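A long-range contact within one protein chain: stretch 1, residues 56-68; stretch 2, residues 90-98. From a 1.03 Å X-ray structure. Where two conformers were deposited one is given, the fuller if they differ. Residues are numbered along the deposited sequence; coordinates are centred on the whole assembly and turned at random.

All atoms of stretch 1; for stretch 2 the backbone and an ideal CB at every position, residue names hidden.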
# COMPACT_ATOMS: atom_id res chain seq x y z
N LYS A 56 -7.77 11.56 -2.60
CA LYS A 56 -8.88 12.43 -2.21
C LYS A 56 -9.63 12.97 -3.42
O LYS A 56 -10.86 13.05 -3.42
CB LYS A 56 -8.36 13.60 -1.35
CG LYS A 56 -9.47 14.45 -0.75
CD LYS A 56 -9.03 15.24 0.48
CE LYS A 56 -10.17 16.04 1.08
NZ LYS A 56 -9.83 16.49 2.46
N GLU A 57 -8.86 13.38 -4.43
CA GLU A 57 -9.40 13.83 -5.69
C GLU A 57 -8.96 12.90 -6.80
O GLU A 57 -7.94 12.20 -6.68
CB GLU A 57 -8.89 15.24 -6.02
CG GLU A 57 -9.15 16.28 -4.94
CD GLU A 57 -10.63 16.56 -4.70
OE1 GLU A 57 -11.44 16.34 -5.62
OE2 GLU A 57 -10.97 17.02 -3.59
N ASN A 58 -9.73 12.90 -7.87
CA ASN A 58 -9.43 12.06 -9.01
C ASN A 58 -8.34 12.70 -9.86
O ASN A 58 -8.49 13.85 -10.29
CB ASN A 58 -10.68 11.82 -9.85
CG ASN A 58 -10.44 10.79 -10.94
OD1 ASN A 58 -9.99 9.70 -10.65
ND2 ASN A 58 -10.70 11.15 -12.19
N ILE A 59 -7.26 11.96 -10.12
CA ILE A 59 -6.17 12.39 -10.98
C ILE A 59 -6.13 11.46 -12.18
O ILE A 59 -5.94 10.25 -12.06
CB ILE A 59 -4.82 12.41 -10.25
CG1 ILE A 59 -4.90 13.36 -9.07
CG2 ILE A 59 -3.70 12.77 -11.21
CD1 ILE A 59 -3.63 13.40 -8.24
N ASP A 60 -6.32 12.05 -13.35
CA ASP A 60 -6.32 11.29 -14.58
C ASP A 60 -5.02 10.53 -14.79
O ASP A 60 -3.93 11.03 -14.47
CB ASP A 60 -6.55 12.20 -15.78
CG ASP A 60 -6.89 11.42 -17.04
OD1 ASP A 60 -8.09 11.15 -17.25
OD2 ASP A 60 -5.96 11.06 -17.80
N LEU A 61 -5.13 9.34 -15.37
CA LEU A 61 -3.96 8.51 -15.65
C LEU A 61 -2.88 9.24 -16.48
O LEU A 61 -1.71 8.91 -16.38
CB LEU A 61 -4.38 7.22 -16.36
CG LEU A 61 -3.29 6.16 -16.56
CD1 LEU A 61 -2.73 5.66 -15.24
CD2 LEU A 61 -3.81 4.98 -17.38
N LYS A 62 -3.28 10.21 -17.30
CA LYS A 62 -2.33 10.87 -18.18
C LYS A 62 -1.22 11.59 -17.41
O LYS A 62 -0.12 11.78 -17.93
CB LYS A 62 -3.04 11.86 -19.11
CG LYS A 62 -3.47 13.15 -18.45
CD LYS A 62 -4.40 13.95 -19.35
CE LYS A 62 -4.71 15.29 -18.72
NZ LYS A 62 -5.71 16.03 -19.55
N TYR A 63 -1.50 11.97 -16.17
CA TYR A 63 -0.49 12.66 -15.36
C TYR A 63 0.59 11.73 -14.80
O TYR A 63 1.61 12.20 -14.31
CB TYR A 63 -1.16 13.39 -14.20
CG TYR A 63 -2.12 14.49 -14.57
CD1 TYR A 63 -1.64 15.73 -15.00
CD2 TYR A 63 -3.48 14.29 -14.53
CE1 TYR A 63 -2.52 16.75 -15.34
CE2 TYR A 63 -4.36 15.30 -14.88
CZ TYR A 63 -3.87 16.53 -15.28
OH TYR A 63 -4.75 17.52 -15.63
N LEU A 64 0.34 10.42 -14.84
CA LEU A 64 1.21 9.43 -14.22
C LEU A 64 2.35 8.97 -15.12
O LEU A 64 2.14 8.60 -16.27
CB LEU A 64 0.38 8.23 -13.80
CG LEU A 64 1.11 7.19 -12.94
CD1 LEU A 64 1.41 7.73 -11.55
CD2 LEU A 64 0.28 5.93 -12.84
N TRP A 65 3.57 8.96 -14.58
CA TRP A 65 4.73 8.37 -15.25
C TRP A 65 5.02 6.95 -14.73
O TRP A 65 5.20 6.02 -15.51
CB TRP A 65 5.95 9.29 -15.12
CG TRP A 65 7.18 8.75 -15.75
CD1 TRP A 65 8.33 8.41 -15.11
CD2 TRP A 65 7.40 8.48 -17.14
NE1 TRP A 65 9.26 7.95 -16.01
CE2 TRP A 65 8.71 7.97 -17.27
CE3 TRP A 65 6.61 8.59 -18.28
CZ2 TRP A 65 9.27 7.62 -18.50
CZ3 TRP A 65 7.17 8.24 -19.51
CH2 TRP A 65 8.47 7.74 -19.60
N SER A 66 5.04 6.78 -13.41
CA SER A 66 5.31 5.47 -12.87
C SER A 66 4.73 5.32 -11.48
O SER A 66 4.56 6.29 -10.73
CB SER A 66 6.81 5.21 -12.84
OG SER A 66 7.46 6.06 -11.90
N LEU A 67 4.44 4.07 -11.15
CA LEU A 67 3.86 3.71 -9.87
C LEU A 67 4.37 2.32 -9.54
O LEU A 67 4.25 1.39 -10.34
CB LEU A 67 2.33 3.72 -9.99
CG LEU A 67 1.58 3.39 -8.70
CD1 LEU A 67 1.83 4.43 -7.64
CD2 LEU A 67 0.10 3.26 -8.99
N LYS A 68 4.95 2.17 -8.35
CA LYS A 68 5.44 0.87 -7.95
C LYS A 68 5.41 0.76 -6.46
O LYS A 68 5.56 1.75 -5.73
CB LYS A 68 6.83 0.59 -8.48
CG LYS A 68 7.90 1.56 -8.09
CD LYS A 68 9.25 1.06 -8.62
CE LYS A 68 10.33 2.08 -8.46
NZ LYS A 68 11.59 1.50 -9.02
N UNK A 90 -0.79 -2.02 -15.17
CA UNK A 90 -1.65 -2.88 -14.36
C UNK A 90 -2.66 -2.13 -13.52
O UNK A 90 -3.39 -2.75 -12.74
CB UNK A 90 -0.79 -3.75 -13.44
N UNK A 91 -2.69 -0.81 -13.65
CA UNK A 91 -3.71 0.02 -13.05
C UNK A 91 -4.13 1.06 -14.06
O UNK A 91 -3.34 1.45 -14.91
CB UNK A 91 -3.21 0.67 -11.76
N UNK A 92 -5.36 1.52 -13.93
CA UNK A 92 -5.86 2.56 -14.81
C UNK A 92 -6.23 3.86 -14.14
O UNK A 92 -6.66 4.78 -14.82
CB UNK A 92 -7.09 2.03 -15.56
N UNK A 93 -6.04 3.98 -12.83
CA UNK A 93 -6.40 5.21 -12.11
C UNK A 93 -5.47 5.28 -10.90
O UNK A 93 -5.63 4.50 -10.00
CB UNK A 93 -7.87 5.23 -11.69
N UNK A 94 -4.51 6.22 -10.89
CA UNK A 94 -3.55 6.27 -9.78
C UNK A 94 -4.19 6.76 -8.49
O UNK A 94 -3.54 6.74 -7.46
CB UNK A 94 -2.37 7.18 -10.14
N UNK A 95 -5.44 7.22 -8.56
CA UNK A 95 -6.19 7.66 -7.39
C UNK A 95 -7.35 6.71 -7.05
O UNK A 95 -8.12 7.03 -6.16
CB UNK A 95 -6.73 9.07 -7.62
N UNK A 96 -7.42 5.54 -7.68
CA UNK A 96 -8.36 4.50 -7.26
C UNK A 96 -7.89 3.21 -7.90
O UNK A 96 -8.24 2.90 -9.04
CB UNK A 96 -9.80 4.83 -7.65
N UNK A 97 -7.05 2.46 -7.20
CA UNK A 97 -6.48 1.25 -7.76
C UNK A 97 -6.38 0.17 -6.73
O UNK A 97 -6.41 0.42 -5.53
CB UNK A 97 -5.10 1.53 -8.36
N UNK A 98 -6.24 -1.04 -7.24
CA UNK A 98 -5.96 -2.19 -6.43
C UNK A 98 -4.67 -2.85 -6.90
O UNK A 98 -4.23 -2.67 -8.03
CB UNK A 98 -7.13 -3.18 -6.47

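Position 90 has nothing of stretch 1 within 5.5 Å of its ideal CB, so the visible atoms set no preference. The deposited residue is Leu90, which makes no contact here.

At position 91 the CA-to-CB bond points toward stretch 1, and the ideal CB lies 5.0 Å from Leu67 CD2. That gap, lined by the methyls of Leu61, Leu64 and Leu67, offers no polar partner and suits a mid-sized aliphatic: valine, isoleucine, leucine or methionine. It is Ile91. Its CD1 lies 3.8 Å from Leu67 CD2, 4.0 Å from Leu64 CD2 and 4.2 Å from Leu61 CD1, so one methyl meets all three leucines.

Position 92 points away, its ideal CB 4.8 Å from Leu61 CD2; many side chains, polar ones included, would be tolerated. It is Asp92, whose part is played by the backbone: its O is 3.7 Å from Leu61 CB and accepts from water 2 (2.8 Å from the water O), which in turn accepts from Leu61 N (3.3 Å from the same water O).

Position 93 also points away, yet its ideal CB is 5.1 Å from Asn58 OD1, an acceptor that a side chain bending back could reach. Phi/psi of -153/109 is extended, and a type I turn starts here, closed by a backbone hydrogen bond in which N of residue 96 donates to O of residue 93. Asparagine, aspartate, serine or threonine are common at such a start; the acceptor favours a donor. Asn93 supplies both functions: ND2 donates to Asn58 OD1 (3.1 Å, 140°), while OD1 accepts from the N of 95 at 2.8 Å, bracing the turn.

At position 94 phi/psi of -71/-8 fits the first inner corner of the turn and is compatible with proline. The CB points toward stretch 1, 4.0 Å from Leu64 CD2, so a compact apolar residue, proline or alanine, is suitable. Pro94 packs its CB 4.0 Å from Leu64 CD2 and its CD 4.0 Å from Leu61 CD1.

Position 95 comes closest to the backbone of stretch 1: its ideal CB is 3.5 Å from Glu57 O and 3.9 Å from Ile59 N. Little bulk fits, and an acceptor near that amide would be useful, so serine, threonine or a small apolar residue are candidates. Thr95, chi1 p, receives Ile59 N at OG1 (3.0 Å, 169°, nearly linear) and donates from OG1 to Asn93 OD1 (2.8 Å). Its CG2 packs 3.6 Å from Ile59 CB.

Position 96 points sideways with no neighbour in reach of its CB, so the choice is open; it is Asp96.

Position 97 points toward stretch 1, but with nothing within 5.5 Å of its CB; a long side chain is needed to reach Leu67, and a large apolar or aromatic one would suit its methyls. Phe97 does: Leu67 CD2 lies over one ring face, 4.0 Å from the centroid of the Phe97 ring and 18° off its normal, a CH-pi contact.

Position 98 is out of reach and unconstrained; it is Thr98.

Stretch 2, residues 90-98: LIDNPTDFT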
# COMPACT_ATOMS: atom_id res chain seq x y z
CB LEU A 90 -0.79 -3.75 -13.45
CG LEU A 90 0.14 -4.71 -14.20
CD1 LEU A 90 1.07 -5.36 -13.20
CD2 LEU A 90 -0.66 -5.74 -14.97
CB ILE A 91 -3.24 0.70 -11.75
CG1 ILE A 91 -2.04 1.64 -11.97
CG2 ILE A 91 -2.88 -0.34 -10.72
CD1 ILE A 91 -2.41 3.11 -11.89
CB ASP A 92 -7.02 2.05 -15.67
CG ASP A 92 -8.26 1.72 -14.87
OD1 ASP A 92 -8.32 1.96 -13.64
OD2 ASP A 92 -9.21 1.21 -15.51
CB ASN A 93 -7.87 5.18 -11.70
CG ASN A 93 -8.29 6.43 -10.99
OD1 ASN A 93 -7.45 7.22 -10.52
ND2 ASN A 93 -9.60 6.63 -10.88
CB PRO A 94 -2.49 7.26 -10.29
CG PRO A 94 -3.26 8.16 -11.20
CD PRO A 94 -4.28 7.29 -11.88
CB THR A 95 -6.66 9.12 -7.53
OG1 THR A 95 -7.43 9.31 -8.72
CG2 THR A 95 -5.45 10.03 -7.56
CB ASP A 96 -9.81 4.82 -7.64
CG ASP A 96 -10.80 3.93 -6.94
OD1 ASP A 96 -10.40 2.83 -6.52
OD2 ASP A 96 -11.96 4.34 -6.79
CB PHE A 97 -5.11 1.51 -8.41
CG PHE A 97 -3.99 1.92 -7.47
CD1 PHE A 97 -3.19 0.98 -6.84
CD2 PHE A 97 -3.72 3.29 -7.22
CE1 PHE A 97 -2.15 1.38 -6.01
CE2 PHE A 97 -2.68 3.69 -6.38
CZ PHE A 97 -1.90 2.71 -5.79
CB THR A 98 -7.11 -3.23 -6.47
OG1 THR A 98 -7.26 -3.73 -7.80
CG2 THR A 98 -8.39 -2.64 -5.98
O HOH W 1 -10.37 8.51 -8.14
O HOH W 2 -7.73 7.41 -14.91
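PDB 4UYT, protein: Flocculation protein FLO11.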